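Local coordinates for bottromycin amidohydrolase (Streptomyces purpureus, PDB 6I5S), which acts as a thiazoline-specific amidohydrolase with a two-zinc centre and serves as the gatekeeper of bottromycin biosynthesis, at residues R115-E120 against S226-Y231; R139-A144 against P206-V211. All coordinates share one frame; numbering follows the deposited sequence.

Contact 1 (R115-E120 against S226-Y231); sequences RQLWGE and STEHLY. With ZN (zinc ion), chain B.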
# COMPACT_ATOMS: atom_id res chain seq x y z
N ARG A 115 3.41 -0.58 -4.01
CA ARG A 115 3.78 -1.89 -4.55
C ARG A 115 2.53 -2.55 -5.11
O ARG A 115 1.54 -2.80 -4.40
CB ARG A 115 4.45 -2.78 -3.51
CG ARG A 115 5.72 -2.21 -2.96
CD ARG A 115 6.56 -3.27 -2.20
NE ARG A 115 5.76 -3.99 -1.17
CZ ARG A 115 6.14 -5.08 -0.52
NH1 ARG A 115 5.35 -5.66 0.37
NH2 ARG A 115 7.35 -5.64 -0.70
N GLN A 116 2.59 -2.84 -6.39
CA GLN A 116 1.55 -3.58 -7.11
C GLN A 116 1.93 -5.04 -7.09
O GLN A 116 2.78 -5.48 -7.86
CB GLN A 116 1.42 -3.09 -8.54
CG GLN A 116 0.42 -3.88 -9.37
CD GLN A 116 -1.01 -3.67 -8.91
OE1 GLN A 116 -1.35 -2.64 -8.35
NE2 GLN A 116 -1.84 -4.66 -9.14
N LEU A 117 1.29 -5.79 -6.21
CA LEU A 117 1.70 -7.17 -5.95
C LEU A 117 0.98 -8.17 -6.84
O LEU A 117 1.06 -9.38 -6.60
CB LEU A 117 1.52 -7.48 -4.45
CG LEU A 117 2.91 -7.64 -3.82
CD1 LEU A 117 3.80 -6.45 -4.00
CD2 LEU A 117 2.77 -7.95 -2.36
N TRP A 118 0.34 -7.71 -7.90
CA TRP A 118 -0.10 -8.54 -9.00
C TRP A 118 0.10 -7.67 -10.24
O TRP A 118 -0.84 -7.15 -10.79
CB TRP A 118 -1.56 -8.97 -8.85
CG TRP A 118 -1.86 -10.22 -9.51
CD1 TRP A 118 -1.74 -10.50 -10.84
CD2 TRP A 118 -2.35 -11.40 -8.88
NE1 TRP A 118 -2.12 -11.81 -11.07
CE2 TRP A 118 -2.50 -12.38 -9.88
CE3 TRP A 118 -2.67 -11.74 -7.55
CZ2 TRP A 118 -2.96 -13.67 -9.61
CZ3 TRP A 118 -3.12 -13.02 -7.27
CH2 TRP A 118 -3.27 -13.97 -8.30
N GLY A 119 1.36 -7.50 -10.63
CA GLY A 119 1.67 -6.55 -11.69
C GLY A 119 1.37 -7.08 -13.08
O GLY A 119 1.47 -8.27 -13.39
N GLU A 120 1.08 -6.13 -13.96
CA GLU A 120 0.76 -6.37 -15.37
C GLU A 120 1.48 -5.34 -16.24
O GLU A 120 1.97 -4.33 -15.73
CB GLU A 120 -0.75 -6.23 -15.63
CG GLU A 120 -1.58 -7.29 -14.95
CD GLU A 120 -3.04 -7.27 -15.39
OE1 GLU A 120 -3.33 -6.82 -16.52
OE2 GLU A 120 -3.90 -7.72 -14.60
N SER A 226 10.42 -9.49 1.17
CA SER A 226 9.37 -9.25 2.13
C SER A 226 8.40 -10.43 2.11
O SER A 226 8.30 -11.15 1.12
CB SER A 226 8.59 -7.94 1.86
OG SER A 226 7.75 -8.09 0.69
N THR A 227 7.68 -10.58 3.20
CA THR A 227 6.59 -11.56 3.32
C THR A 227 5.32 -10.83 3.75
O THR A 227 5.37 -9.82 4.48
CB THR A 227 6.88 -12.69 4.30
OG1 THR A 227 7.16 -12.18 5.62
CG2 THR A 227 8.13 -13.52 3.83
N GLU A 228 4.19 -11.29 3.20
CA GLU A 228 2.92 -10.59 3.29
C GLU A 228 1.93 -11.34 4.18
O GLU A 228 1.89 -12.58 4.21
CB GLU A 228 2.29 -10.38 1.90
CG GLU A 228 3.30 -9.91 0.80
CD GLU A 228 3.87 -8.58 1.15
OE1 GLU A 228 3.05 -7.66 1.34
OE2 GLU A 228 5.11 -8.45 1.26
N HIS A 229 1.09 -10.56 4.82
CA HIS A 229 -0.12 -11.01 5.52
C HIS A 229 0.17 -11.80 6.79
O HIS A 229 -0.78 -12.35 7.38
CB HIS A 229 -1.02 -11.88 4.62
CG HIS A 229 -1.24 -11.36 3.24
ND1 HIS A 229 -1.80 -10.13 2.97
CD2 HIS A 229 -1.02 -11.95 2.03
CE1 HIS A 229 -1.88 -9.97 1.66
NE2 HIS A 229 -1.42 -11.06 1.07
N LEU A 230 1.41 -11.83 7.26
CA LEU A 230 1.86 -12.70 8.35
C LEU A 230 1.75 -14.19 8.00
O LEU A 230 1.94 -15.05 8.87
CB LEU A 230 1.09 -12.39 9.66
CG LEU A 230 1.25 -10.97 10.20
CD1 LEU A 230 0.41 -10.79 11.47
CD2 LEU A 230 2.71 -10.69 10.49
N TYR A 231 1.52 -14.56 6.73
CA TYR A 231 1.48 -15.97 6.42
C TYR A 231 2.85 -16.55 6.70
O TYR A 231 3.87 -15.86 6.57
CB TYR A 231 1.07 -16.24 4.99
CG TYR A 231 -0.34 -15.80 4.63
CD1 TYR A 231 -1.32 -15.62 5.59
CD2 TYR A 231 -0.69 -15.54 3.32
CE1 TYR A 231 -2.58 -15.20 5.22
CE2 TYR A 231 -1.93 -15.14 2.96
CZ TYR A 231 -2.88 -15.00 3.90
OH TYR A 231 -4.15 -14.56 3.52
ZN ZN B . -1.92 -12.08 -0.80
O HOH W 1 -3.43 -12.95 -2.05
O HOH W 2 -3.52 -10.56 -1.17
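Glu228 OE2 is gripped by two donors, one from each segment. Arg115 NH1 reaches it at 2.9 Å as the cationic partner of a salt bridge, a bent bond of 142° that meets the oxygen on its syn side but well out of the carboxylate plane. From its own strand, Ser226 OG donates to OE2 at 2.7 Å, nearly in line with the C-O bond. The same hydroxyl accepts from Arg115 NH2 at 2.8 Å, lying in the guanidinium plane on an almost straight path (169°), so the serine relays between the two charges. A bend at chi2 (-63°) folds the Glu228 chain back to bring its carboxylate to the guanidinium edge. Leu117 adds the apolar wall: its CD1 sits over the rim of one guanidinium face, while CD2 packs 3.7 Å from Glu228 CD. Arg115 NE is held too, by the carbonyl of Ala93. An alanine in place of Glu228 would probably leave the buried Arg115 charge without its mate and His94 without a second-shell partner. His229, just past strand 226-228, binds one zinc through NE2 at 2.2 Å, while Glu228 OE1 is bonded to ND1 of His94, a ligand of the other; by holding this carboxylate, the buried ion pair is consistent with a second-shell role beside both metals.

Contact 2 (R139-A144 against P206-V211); sequences RPWVTA and PVVGHV. With ZN (zinc ion), chain B.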
# COMPACT_ATOMS: atom_id res chain seq x y z
N ARG A 139 3.88 6.58 -8.04
CA ARG A 139 4.86 5.76 -8.76
C ARG A 139 4.67 4.29 -8.38
O ARG A 139 4.70 3.97 -7.19
CB ARG A 139 6.25 6.23 -8.38
CG ARG A 139 7.44 5.52 -9.08
CD ARG A 139 7.50 5.90 -10.59
NE ARG A 139 8.75 5.43 -11.19
CZ ARG A 139 9.67 6.21 -11.77
NH1 ARG A 139 9.51 7.52 -11.88
NH2 ARG A 139 10.77 5.64 -12.25
N PRO A 140 4.54 3.37 -9.35
CA PRO A 140 4.41 1.95 -9.01
C PRO A 140 5.73 1.21 -8.91
O PRO A 140 6.74 1.54 -9.55
CB PRO A 140 3.58 1.39 -10.18
CG PRO A 140 4.00 2.27 -11.37
CD PRO A 140 4.44 3.62 -10.81
N TRP A 141 5.68 0.14 -8.09
CA TRP A 141 6.70 -0.89 -8.03
C TRP A 141 5.96 -2.17 -8.38
O TRP A 141 4.97 -2.51 -7.74
CB TRP A 141 7.36 -0.94 -6.65
CG TRP A 141 8.45 -1.90 -6.40
CD1 TRP A 141 9.79 -1.62 -6.40
CD2 TRP A 141 8.35 -3.29 -6.07
NE1 TRP A 141 10.52 -2.72 -6.09
CE2 TRP A 141 9.66 -3.76 -5.88
CE3 TRP A 141 7.28 -4.18 -5.94
CZ2 TRP A 141 9.93 -5.09 -5.58
CZ3 TRP A 141 7.55 -5.50 -5.59
CH2 TRP A 141 8.86 -5.94 -5.44
N VAL A 142 6.38 -2.85 -9.45
CA VAL A 142 5.48 -3.75 -10.17
C VAL A 142 6.08 -5.17 -10.17
O VAL A 142 7.18 -5.36 -10.69
CB VAL A 142 5.26 -3.25 -11.60
CG1 VAL A 142 4.28 -4.15 -12.31
CG2 VAL A 142 4.82 -1.77 -11.56
N THR A 143 5.32 -6.18 -9.69
CA THR A 143 5.79 -7.55 -9.87
C THR A 143 5.39 -8.08 -11.24
O THR A 143 4.46 -7.58 -11.88
CB THR A 143 5.22 -8.50 -8.80
OG1 THR A 143 3.80 -8.56 -8.93
CG2 THR A 143 5.55 -8.03 -7.46
N ALA A 144 6.12 -9.09 -11.71
CA ALA A 144 5.80 -9.75 -12.97
C ALA A 144 4.70 -10.77 -12.70
O ALA A 144 4.91 -11.99 -12.69
CB ALA A 144 7.04 -10.42 -13.55
N PRO A 206 14.35 -9.03 -6.41
CA PRO A 206 13.71 -9.40 -5.13
C PRO A 206 12.50 -10.29 -5.32
O PRO A 206 11.76 -10.15 -6.30
CB PRO A 206 13.29 -8.05 -4.53
CG PRO A 206 13.19 -7.15 -5.63
CD PRO A 206 14.18 -7.60 -6.70
N VAL A 207 12.33 -11.21 -4.36
CA VAL A 207 11.17 -12.09 -4.30
C VAL A 207 10.33 -11.73 -3.08
O VAL A 207 10.84 -11.68 -1.94
CB VAL A 207 11.59 -13.58 -4.26
CG1 VAL A 207 10.35 -14.46 -4.17
CG2 VAL A 207 12.48 -13.93 -5.49
N VAL A 208 9.04 -11.50 -3.31
CA VAL A 208 8.12 -11.11 -2.26
C VAL A 208 6.94 -12.06 -2.31
O VAL A 208 6.82 -12.89 -3.20
CB VAL A 208 7.65 -9.64 -2.39
CG1 VAL A 208 8.81 -8.70 -2.27
CG2 VAL A 208 6.90 -9.41 -3.72
N GLY A 209 6.01 -11.91 -1.36
CA GLY A 209 4.73 -12.59 -1.45
C GLY A 209 4.44 -13.49 -0.25
O GLY A 209 4.76 -13.15 0.91
N HIS A 210 3.73 -14.58 -0.52
CA HIS A 210 3.28 -15.50 0.50
C HIS A 210 4.35 -16.52 0.81
O HIS A 210 4.88 -17.12 -0.11
CB HIS A 210 2.03 -16.26 0.05
CG HIS A 210 0.83 -15.39 -0.21
ND1 HIS A 210 -0.43 -15.92 -0.42
CD2 HIS A 210 0.70 -14.04 -0.31
CE1 HIS A 210 -1.29 -14.92 -0.62
NE2 HIS A 210 -0.62 -13.78 -0.56
N VAL A 211 4.60 -16.79 2.09
CA VAL A 211 5.51 -17.90 2.42
C VAL A 211 4.86 -19.16 1.89
O VAL A 211 3.76 -19.50 2.31
CB VAL A 211 5.78 -18.03 3.93
CG1 VAL A 211 6.59 -19.30 4.27
CG2 VAL A 211 6.47 -16.75 4.47
ZN ZN B . -1.92 -12.08 -0.80
O HOH W 1 -3.43 -12.95 -2.05
O HOH W 2 -3.52 -10.56 -1.17
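Trp141 and Pro206 meet edge-on, the benzene end of the indole sliding past the pyrrolidine ring from the opposite direction. Pro206 CG lies in the plane of the indole, 3.9 Å from CZ2, and so abuts its rim. The chi1 of -178° turns the indole away from the backbone nitrogen of Trp141, toward the loop of 206-211. Val208 fills the corner beside it with two branches on separate duties: CG1 approaches Trp141 CH2 at a slant, 4.2 Å away, and CG2 meets the methyl CG2 of Thr143 at the same distance. The threonine thus turns only carbon toward the loop, whereas its OG1 bonds to the carbonyl of Gly145 and receives the amide of Gly119. No hydrogen bond crosses between the segments; the junction is purely apolar. Beyond Val208, the backbone angles of Gly209 would press any beta carbon against the carbonyl oxygen of Val208, and the chain then presents His210, whose NE2 binds zinc while ND1 is held by Asp186. Strand 139-142 packed beside a loop that delivers a metal-binding histidine is consistent with the amidohydrolase superfamily, in which a distorted beta/alpha barrel carries its metal ligands at the C-terminal ends of the strands.

The two contacts are near neighbours, their centres about 6 Å apart, and contact 2 falls wholly within the chain between the halves of contact 1: the order is 115-120, 139-144, 206-211, 226-231. Their first halves lie on adjacent parallel strands of one sheet, 111-116 and 139-142, joined where Gln116 N probably bonds to Trp141 O at 2.8 Å. Their second halves run side by side as well, with a probable bond from Glu228 N to Gly209 O at 3.0 Å. These second halves converge on one zinc, to which His210 and His229 bring their NE2 atoms. The modified lysine at position 183 binds this zinc and the other, consistent with a two-metal amidohydrolase centre built beside the paired strands.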